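Local coordinates for protein ubiquitin-conjugating enzyme E2, putative (Trypanosoma cruzi, PDB 4DS2) that probably catalyses the transfer of ubiquitin as a putative E2 conjugating enzyme, accepting it as a thioester before passing it towards a target, at residues 41-46 / 53-58; 69-74 / 90-95; 96-101 / 129-134. All blocks are in the same frame, centred on the assembly; numbering follows the deposited sequence.

Contact 1. Residues 41-46 / 53-58; sequences IFSVDT and ILKVKA
The ring of Phe42 lies between two lysines of strand 53-57. Over one face sits Lys55 CB, 4.0 Å from the ring centre, in a CH-pi contact. Beyond the opposite face is the ammonium of Lys57. Its NZ is 4.6 Å from the ring centre and off to one side, an off-centre cation-pi pair. The Lys57 chain is bent at chi2 and chi4, and CE also approaches the ring obliquely, near CE1. The carbonyl carbon of Val56 meets the ring edge in the ring plane. Phe42 CG falls between the backbone N and the carbonyl carbon (chi1 70°), the crowded position, and the ring lies across the neighbouring strand.

The backbones run antiparallel. Phe42 N donates to Lys55 O (3.1 Å), and Lys55 N donates to Ser43 O (3.0 Å). Asp45 N reaches Ile53 O at 2.9 Å; the return bond from Ile53 N to Asp45 O is weak. Leu54 CA adds a CA-H...O contact to Ser43 O.

Ile41, Val44, Leu54 and Val56 share one face of the sheet; Ser43, Lys55, Asp45 and Ile53 are on the opposite one. Leu54 splits its methyls between two partners. CD2 lies beside Val44 CG2, with the two side chains pointing the same way, while CD1 meets Ile41 CG2 at 4.0 Å. Ile41 CG1 also packs against Val56 CG2 (4.1 Å). Helix 120-132 packs on the face of these four apolar residues through Ile124 and Leu128, and helix 11-27 comes against Val44 with Leu17, Leu20 and Leu21.

Phe42 and Ser43 both stand opposite Lys55, which makes a classic beta bulge. It shifts the register by one residue in the first hairpin of the antiparallel meander sheet of the ubiquitin-conjugating fold.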
loop_
_atom_site.group_PDB
_atom_site.type_symbol
_atom_site.label_atom_id
_atom_site.label_comp_id
_atom_site.label_asym_id
_atom_site.label_seq_id
_atom_site.Cartn_x
_atom_site.Cartn_y
_atom_site.Cartn_z
ATOM N N ILE A 41 -5.278 5.673 -6.398
ATOM C CA ILE A 41 -5.034 6.603 -5.293
ATOM C C ILE A 41 -5.717 7.894 -5.724
ATOM O O ILE A 41 -5.399 8.419 -6.788
ATOM C CB ILE A 41 -3.517 6.879 -5.060
ATOM C CG1 ILE A 41 -2.689 5.578 -5.043
ATOM C CG2 ILE A 41 -3.297 7.640 -3.751
ATOM C CD1 ILE A 41 -1.163 5.742 -5.056
ATOM N N PHE A 42 -6.653 8.394 -4.913
ATOM C CA PHE A 42 -7.477 9.578 -5.258
ATOM C C PHE A 42 -7.416 10.784 -4.270
ATOM O O PHE A 42 -7.991 11.836 -4.552
ATOM C CB PHE A 42 -8.937 9.165 -5.481
ATOM C CG PHE A 42 -9.662 8.754 -4.225
ATOM C CD1 PHE A 42 -9.590 7.446 -3.759
ATOM C CD2 PHE A 42 -10.428 9.684 -3.508
ATOM C CE1 PHE A 42 -10.246 7.065 -2.587
ATOM C CE2 PHE A 42 -11.092 9.312 -2.345
ATOM C CZ PHE A 42 -10.998 8.001 -1.882
ATOM N N SER A 43 -6.736 10.632 -3.129
ATOM C CA SER A 43 -6.425 11.751 -2.248
ATOM C C SER A 43 -5.070 11.547 -1.586
ATOM O O SER A 43 -4.744 10.458 -1.142
ATOM C CB SER A 43 -7.513 11.937 -1.190
ATOM O OG SER A 43 -6.993 12.564 -0.033
ATOM N N VAL A 44 -4.295 12.619 -1.507
ATOM C CA VAL A 44 -2.988 12.635 -0.851
ATOM C C VAL A 44 -2.914 13.867 0.038
ATOM O O VAL A 44 -2.734 14.969 -0.448
ATOM C CB VAL A 44 -1.828 12.725 -1.887
ATOM C CG1 VAL A 44 -0.492 12.856 -1.174
ATOM C CG2 VAL A 44 -1.812 11.533 -2.830
ATOM N N ASP A 45 -3.092 13.700 1.336
ATOM C CA ASP A 45 -2.863 14.791 2.308
ATOM C C ASP A 45 -1.461 14.495 2.948
ATOM O O ASP A 45 -0.946 13.378 2.797
ATOM C CB ASP A 45 -4.055 14.878 3.321
ATOM C CG ASP A 45 -5.442 15.364 2.647
ATOM O OD1 ASP A 45 -5.487 16.227 1.736
ATOM O OD2 ASP A 45 -6.527 14.884 3.035
ATOM N N THR A 46 -0.820 15.464 3.608
ATOM C CA THR A 46 0.439 15.187 4.356
ATOM C C THR A 46 0.321 15.678 5.796
ATOM O O THR A 46 -0.647 16.362 6.159
ATOM C CB THR A 46 1.669 15.918 3.803
ATOM O OG1 THR A 46 1.556 17.309 4.137
ATOM C CG2 THR A 46 1.840 15.781 2.312
ATOM N N ILE A 53 -0.621 10.756 4.259
ATOM C CA ILE A 53 -1.878 10.018 4.424
ATOM C C ILE A 53 -2.563 9.953 3.051
ATOM O O ILE A 53 -2.794 10.984 2.407
ATOM C CB ILE A 53 -2.820 10.710 5.444
ATOM C CG1 ILE A 53 -2.067 11.009 6.771
ATOM C CG2 ILE A 53 -4.080 9.852 5.682
ATOM C CD1 ILE A 53 -1.486 12.400 6.916
ATOM N N LEU A 54 -2.848 8.743 2.594
ATOM C CA LEU A 54 -3.508 8.511 1.307
ATOM C C LEU A 54 -4.925 7.885 1.463
ATOM O O LEU A 54 -5.192 7.177 2.437
ATOM C CB LEU A 54 -2.671 7.558 0.454
ATOM C CG LEU A 54 -1.197 7.799 0.117
ATOM C CD1 LEU A 54 -0.787 6.684 -0.849
ATOM C CD2 LEU A 54 -0.943 9.157 -0.505
ATOM N N LYS A 55 -5.791 8.150 0.471
ATOM C CA LYS A 55 -7.070 7.442 0.316
ATOM C C LYS A 55 -7.074 6.733 -1.029
ATOM O O LYS A 55 -6.642 7.277 -2.039
ATOM C CB LYS A 55 -8.255 8.381 0.428
ATOM C CG LYS A 55 -8.344 9.090 1.781
ATOM C CD LYS A 55 -9.697 9.780 1.976
ATOM C CE LYS A 55 -9.737 10.802 3.103
ATOM N NZ LYS A 55 -10.967 11.633 2.957
ATOM N N VAL A 56 -7.497 5.478 -1.011
ATOM C CA VAL A 56 -7.277 4.565 -2.139
ATOM C C VAL A 56 -8.527 3.747 -2.366
ATOM O O VAL A 56 -9.276 3.479 -1.422
ATOM C CB VAL A 56 -6.079 3.617 -1.861
ATOM C CG1 VAL A 56 -5.942 2.573 -2.950
ATOM C CG2 VAL A 56 -4.771 4.399 -1.708
ATOM N N LYS A 57 -8.752 3.359 -3.621
ATOM C CA LYS A 57 -9.687 2.257 -3.947
ATOM C C LYS A 57 -8.865 1.077 -4.406
ATOM O O LYS A 57 -7.930 1.246 -5.177
ATOM C CB LYS A 57 -10.651 2.658 -5.058
ATOM C CG LYS A 57 -11.542 3.851 -4.707
ATOM C CD LYS A 57 -12.580 3.503 -3.651
ATOM C CE LYS A 57 -13.096 4.753 -2.958
ATOM N NZ LYS A 57 -13.934 5.589 -3.854
ATOM N N ALA A 58 -9.197 -0.115 -3.925
ATOM C CA ALA A 58 -8.675 -1.336 -4.551
ATOM C C ALA A 58 -9.285 -1.515 -5.956
ATOM O O ALA A 58 -10.306 -0.879 -6.280
ATOM C CB ALA A 58 -8.949 -2.544 -3.684
#

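Contact 2. Residues 69-74 / 90-95; sequences NTYQLS and FVTPVY
Thr92 meets Tyr71 and Gln72 of the neighbouring strand with all three heavy atoms of its side chain. CB lies 3.8 Å from Gln72 N. OG1 branches from it anti to the carbonyl carbon (chi1 -61°) and accepts a hydrogen bond from Gln72 N at 2.9 Å, with a nearly straight N-H...O angle of 165°. The methyl CG2 goes to the Tyr71 ring and comes to 4.1 Å from CD2, at an oblique approach.

On the same edge of the strand, Gln72 O takes two bonds, from Val91 N (2.7 Å) and Thr92 N (3.2 Å). The backbone N-H and C=O of Gln72 are therefore both held by the chain just past Phe90. Leu73 and Phe90 form an antiparallel non-hydrogen-bonded pair.

Two aromatic contacts flank these bonds. Leu73 CD2 sits 3.4 Å above the centre of the Phe90 ring, a CH-pi contact in which the two side chains point the same way. Val94 CG2 touches the edge of the Tyr71 ring near its plane, 3.8 Å from CD2. The Tyr71 hydroxyl is hydrogen-bonded to Tyr64 O.

Strand 70-76 runs between strands 51-57 and 87-90. Leu73 rests on Leu128 of helix 120-132, while Tyr71 and Phe90 both meet Phe132 near the end of that helix.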
loop_
_atom_site.group_PDB
_atom_site.type_symbol
_atom_site.label_atom_id
_atom_site.label_comp_id
_atom_site.label_asym_id
_atom_site.label_seq_id
_atom_site.Cartn_x
_atom_site.Cartn_y
_atom_site.Cartn_z
ATOM N N ASN A 69 -15.078 0.325 -1.716
ATOM C CA ASN A 69 -14.775 0.918 -0.403
ATOM C C ASN A 69 -13.463 1.666 -0.480
ATOM O O ASN A 69 -12.599 1.323 -1.297
ATOM C CB ASN A 69 -14.631 -0.128 0.707
ATOM C CG ASN A 69 -15.868 -0.942 0.911
ATOM O OD1 ASN A 69 -16.985 -0.471 0.683
ATOM N ND2 ASN A 69 -15.681 -2.174 1.372
ATOM N N THR A 70 -13.320 2.653 0.405
ATOM C CA THR A 70 -12.092 3.442 0.535
ATOM C C THR A 70 -11.159 2.763 1.525
ATOM O O THR A 70 -11.615 2.215 2.542
ATOM C CB THR A 70 -12.385 4.887 1.000
ATOM O OG1 THR A 70 -12.694 5.688 -0.142
ATOM C CG2 THR A 70 -11.194 5.521 1.698
ATOM N N TYR A 71 -9.863 2.777 1.200
ATOM C CA TYR A 71 -8.816 2.278 2.078
ATOM C C TYR A 71 -7.874 3.424 2.375
ATOM O O TYR A 71 -7.404 4.097 1.463
ATOM C CB TYR A 71 -8.023 1.151 1.421
ATOM C CG TYR A 71 -8.787 -0.135 1.269
ATOM C CD1 TYR A 71 -9.630 -0.336 0.187
ATOM C CD2 TYR A 71 -8.661 -1.159 2.202
ATOM C CE1 TYR A 71 -10.337 -1.514 0.041
ATOM C CE2 TYR A 71 -9.357 -2.348 2.061
ATOM C CZ TYR A 71 -10.190 -2.521 0.971
ATOM O OH TYR A 71 -10.889 -3.697 0.839
ATOM N N GLN A 72 -7.586 3.626 3.650
ATOM C CA GLN A 72 -6.683 4.657 4.051
ATOM C C GLN A 72 -5.334 4.104 4.444
ATOM O O GLN A 72 -5.249 3.123 5.200
ATOM C CB GLN A 72 -7.260 5.405 5.243
ATOM C CG GLN A 72 -8.104 6.586 4.819
ATOM C CD GLN A 72 -8.997 7.029 5.910
ATOM O OE1 GLN A 72 -9.967 6.353 6.259
ATOM N NE2 GLN A 72 -8.679 8.171 6.469
ATOM N N LEU A 73 -4.282 4.779 3.964
ATOM C CA LEU A 73 -2.901 4.379 4.250
ATOM C C LEU A 73 -2.090 5.520 4.783
ATOM O O LEU A 73 -2.496 6.674 4.661
ATOM C CB LEU A 73 -2.244 3.871 2.991
ATOM C CG LEU A 73 -2.916 2.651 2.394
ATOM C CD1 LEU A 73 -3.353 2.951 0.969
ATOM C CD2 LEU A 73 -2.011 1.440 2.495
ATOM N N SER A 74 -0.955 5.169 5.404
ATOM C CA SER A 74 0.097 6.098 5.843
ATOM C C SER A 74 1.390 5.673 5.211
ATOM O O SER A 74 1.793 4.514 5.340
ATOM C CB SER A 74 0.343 6.041 7.360
ATOM O OG SER A 74 -0.769 6.518 8.074
ATOM N N PHE A 90 -1.572 0.228 6.723
ATOM C CA PHE A 90 -3.010 0.431 6.480
ATOM C C PHE A 90 -3.604 1.050 7.707
ATOM O O PHE A 90 -3.397 0.502 8.802
ATOM C CB PHE A 90 -3.697 -0.881 6.121
ATOM C CG PHE A 90 -3.354 -1.338 4.746
ATOM C CD1 PHE A 90 -2.142 -1.970 4.494
ATOM C CD2 PHE A 90 -4.194 -1.062 3.671
ATOM C CE1 PHE A 90 -1.807 -2.350 3.208
ATOM C CE2 PHE A 90 -3.859 -1.462 2.390
ATOM C CZ PHE A 90 -2.672 -2.101 2.159
ATOM N N VAL A 91 -4.282 2.195 7.539
ATOM C CA VAL A 91 -5.060 2.784 8.616
ATOM C C VAL A 91 -6.403 2.054 8.687
ATOM O O VAL A 91 -6.867 1.761 9.775
ATOM C CB VAL A 91 -5.318 4.290 8.436
ATOM C CG1 VAL A 91 -6.293 4.794 9.505
ATOM C CG2 VAL A 91 -4.009 5.074 8.469
ATOM N N THR A 92 -7.009 1.778 7.523
ATOM C CA THR A 92 -8.187 0.925 7.429
ATOM C C THR A 92 -7.787 -0.519 7.732
ATOM O O THR A 92 -6.794 -1.005 7.170
ATOM C CB THR A 92 -8.809 0.926 6.010
ATOM O OG1 THR A 92 -9.224 2.234 5.642
ATOM C CG2 THR A 92 -10.034 -0.040 5.949
ATOM N N PRO A 93 -8.556 -1.225 8.598
ATOM C CA PRO A 93 -8.264 -2.660 8.707
ATOM C C PRO A 93 -8.511 -3.374 7.380
ATOM O O PRO A 93 -9.360 -2.937 6.581
ATOM C CB PRO A 93 -9.232 -3.159 9.783
ATOM C CG PRO A 93 -10.320 -2.144 9.823
ATOM C CD PRO A 93 -9.653 -0.827 9.488
ATOM N N VAL A 94 -7.709 -4.417 7.156
ATOM C CA VAL A 94 -7.683 -5.235 5.936
ATOM C C VAL A 94 -7.398 -6.685 6.379
ATOM O O VAL A 94 -6.374 -6.948 7.059
ATOM C CB VAL A 94 -6.590 -4.774 4.925
ATOM C CG1 VAL A 94 -6.657 -5.600 3.635
ATOM C CG2 VAL A 94 -6.727 -3.286 4.621
ATOM N N TYR A 95 -8.323 -7.611 6.059
ATOM C CA TYR A 95 -8.070 -9.016 6.335
ATOM C C TYR A 95 -7.160 -9.512 5.206
ATOM O O TYR A 95 -7.488 -9.413 4.038
ATOM C CB TYR A 95 -9.366 -9.825 6.467
ATOM C CG TYR A 95 -9.154 -11.268 6.896
ATOM C CD1 TYR A 95 -8.803 -11.571 8.207
ATOM C CD2 TYR A 95 -9.274 -12.330 5.978
ATOM C CE1 TYR A 95 -8.590 -12.892 8.605
ATOM C CE2 TYR A 95 -9.075 -13.661 6.365
ATOM C CZ TYR A 95 -8.725 -13.945 7.684
ATOM O OH TYR A 95 -8.506 -15.250 8.115
#

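Contact 3. Residues 96-101 / 129-134; sequences SPLVTG and DRVFSQ
The loop at Leu98 and the last turn of helix 120-132 at Val131 approach to 6.5 Å between CA atoms, with no direct hydrogen bond across. On the loop side Leu98 does most of the packing. Its two methyls lie against Arg130, the side chains crossing at about a right angle: CD1 is 3.6 Å from Arg130 NE, and CD2 is 3.6 Å from Arg130 NH2. Arg130 is bent at chi2 (60°), which turns CD out of an extended line. Its charged end is paired elsewhere, in a salt bridge to Asp141 and a hydrogen bond to Ser137 O.

Both Val131 methyls touch the loop. CG1 meets Val99 CG2 at 4.0 Å, and CG2 lies near Leu98 CD1. Ser96 OG accepts from Leu98 N (2.8 Å), closing an ST turn. A water links this hydroxyl, at 2.6 Å from OG, to Val131 O, to which it donates at 3.0 Å.

The contact is buried and mostly apolar. In E2 enzymes the chain after strand 87-90 leads on to the active-site cysteine; here its first part is packed on the C-terminal end of the long helix of the ubiquitin-conjugating fold.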
loop_
_atom_site.group_PDB
_atom_site.type_symbol
_atom_site.label_atom_id
_atom_site.label_comp_id
_atom_site.label_asym_id
_atom_site.label_seq_id
_atom_site.Cartn_x
_atom_site.Cartn_y
_atom_site.Cartn_z
ATOM N N SER A 96 -5.984 -10.017 5.580
ATOM C CA SER A 96 -4.961 -10.401 4.622
ATOM C C SER A 96 -3.847 -11.178 5.304
ATOM O O SER A 96 -3.535 -10.916 6.481
ATOM C CB SER A 96 -4.367 -9.150 3.979
ATOM O OG SER A 96 -3.105 -9.417 3.386
ATOM N N PRO A 97 -3.209 -12.106 4.548
ATOM C CA PRO A 97 -1.961 -12.737 5.011
ATOM C C PRO A 97 -0.769 -11.767 5.109
ATOM O O PRO A 97 0.198 -12.044 5.823
ATOM C CB PRO A 97 -1.662 -13.768 3.913
ATOM C CG PRO A 97 -2.816 -13.745 2.945
ATOM C CD PRO A 97 -3.524 -12.469 3.148
ATOM N N LEU A 98 -0.849 -10.651 4.381
ATOM C CA LEU A 98 0.305 -9.730 4.241
ATOM C C LEU A 98 0.228 -8.498 5.230
ATOM O O LEU A 98 1.217 -7.776 5.454
ATOM C CB LEU A 98 0.493 -9.351 2.743
ATOM C CG LEU A 98 0.743 -10.461 1.674
ATOM C CD1 LEU A 98 0.451 -9.932 0.267
ATOM C CD2 LEU A 98 2.151 -11.030 1.712
ATOM N N VAL A 99 -0.928 -8.344 5.887
ATOM C CA VAL A 99 -1.184 -7.233 6.816
ATOM C C VAL A 99 -1.529 -7.723 8.243
ATOM O O VAL A 99 -2.314 -8.648 8.414
ATOM C CB VAL A 99 -2.363 -6.364 6.318
ATOM C CG1 VAL A 99 -2.508 -5.121 7.208
ATOM C CG2 VAL A 99 -2.184 -6.011 4.842
ATOM N N THR A 100 -0.952 -7.080 9.255
ATOM C CA THR A 100 -1.249 -7.417 10.660
ATOM C C THR A 100 -2.545 -6.712 11.154
ATOM O O THR A 100 -3.125 -5.889 10.434
ATOM C CB THR A 100 -0.066 -7.065 11.609
ATOM O OG1 THR A 100 -0.045 -5.651 11.866
ATOM C CG2 THR A 100 1.262 -7.488 11.026
ATOM N N GLY A 101 -3.006 -7.041 12.368
ATOM C CA GLY A 101 -4.087 -6.275 12.984
ATOM C C GLY A 101 -3.727 -4.814 13.330
ATOM O O GLY A 101 -4.608 -4.009 13.639
ATOM N N ASP A 129 -0.767 -3.305 -5.175
ATOM C CA ASP A 129 -0.885 -4.431 -6.068
ATOM C C ASP A 129 -0.605 -5.764 -5.361
ATOM O O ASP A 129 -1.277 -6.787 -5.589
ATOM C CB ASP A 129 0.091 -4.263 -7.234
ATOM C CG ASP A 129 0.257 -5.540 -8.030
ATOM O OD1 ASP A 129 -0.765 -6.043 -8.598
ATOM O OD2 ASP A 129 1.405 -6.045 -8.073
ATOM N N ARG A 130 0.423 -5.763 -4.549
ATOM C CA ARG A 130 0.820 -6.973 -3.852
ATOM C C ARG A 130 -0.294 -7.466 -2.943
ATOM O O ARG A 130 -0.620 -8.633 -2.925
ATOM C CB ARG A 130 2.119 -6.715 -3.078
ATOM C CG ARG A 130 2.553 -7.815 -2.163
ATOM C CD ARG A 130 2.789 -9.101 -2.886
ATOM N NE ARG A 130 3.237 -10.098 -1.930
ATOM C CZ ARG A 130 3.305 -11.405 -2.180
ATOM N NH1 ARG A 130 2.945 -11.885 -3.369
ATOM N NH2 ARG A 130 3.742 -12.237 -1.238
ATOM N N VAL A 131 -0.881 -6.547 -2.189
ATOM C CA VAL A 131 -1.876 -6.907 -1.184
ATOM C C VAL A 131 -3.286 -7.142 -1.751
ATOM O O VAL A 131 -3.967 -8.123 -1.396
ATOM C CB VAL A 131 -1.887 -5.846 -0.100
ATOM C CG1 VAL A 131 -3.041 -6.079 0.885
ATOM C CG2 VAL A 131 -0.527 -5.885 0.601
ATOM N N PHE A 132 -3.712 -6.258 -2.652
ATOM C CA PHE A 132 -5.052 -6.340 -3.223
ATOM C C PHE A 132 -5.176 -7.344 -4.380
ATOM O O PHE A 132 -6.276 -7.869 -4.651
ATOM C CB PHE A 132 -5.471 -4.943 -3.715
ATOM C CG PHE A 132 -5.774 -3.955 -2.618
ATOM C CD1 PHE A 132 -6.235 -4.368 -1.357
ATOM C CD2 PHE A 132 -5.667 -2.596 -2.869
ATOM C CE1 PHE A 132 -6.546 -3.460 -0.379
ATOM C CE2 PHE A 132 -5.993 -1.677 -1.888
ATOM C CZ PHE A 132 -6.435 -2.113 -0.643
ATOM N N SER A 133 -4.055 -7.563 -5.082
ATOM C CA SER A 133 -4.053 -8.296 -6.348
ATOM C C SER A 133 -3.133 -9.496 -6.438
ATOM O O SER A 133 -3.511 -10.468 -7.060
ATOM C CB SER A 133 -3.798 -7.343 -7.497
ATOM O OG SER A 133 -5.018 -6.705 -7.804
ATOM N N GLN A 134 -1.949 -9.463 -5.830
ATOM C CA GLN A 134 -1.047 -10.592 -5.970
ATOM C C GLN A 134 -0.903 -11.359 -4.677
ATOM O O GLN A 134 0.106 -12.003 -4.450
ATOM C CB GLN A 134 0.334 -10.157 -6.468
ATOM C CG GLN A 134 0.344 -9.298 -7.740
ATOM C CD GLN A 134 -0.234 -9.976 -9.004
ATOM O OE1 GLN A 134 -0.407 -11.200 -9.062
ATOM N NE2 GLN A 134 -0.493 -9.166 -10.044
HETATM O O HOH W 1 -4.249 -9.789 1.044
#

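In the fold
From the N terminus, the chain leaves helix 11-27 and enters the sheet. Contact 1 closes the first hairpin, joined by the short turn 47-50. The chain then passes to strand 70-76, and contact 2 closes a longer excursion that returns through strand 87-90. Contact 3 follows in series and closes a stretch that includes most of helix 120-132. No contact nests in or crosses another. Contacts 1 and 2 share one sheet, since strands 51-57 and 70-76 are neighbours. Contacts 1 and 3 lie on opposite sides of the chain's centre, their centres about 17 Å apart, yet Ala58 touches Phe132. Contact 2 touches both of them, so sheet, loop and long helix form one core.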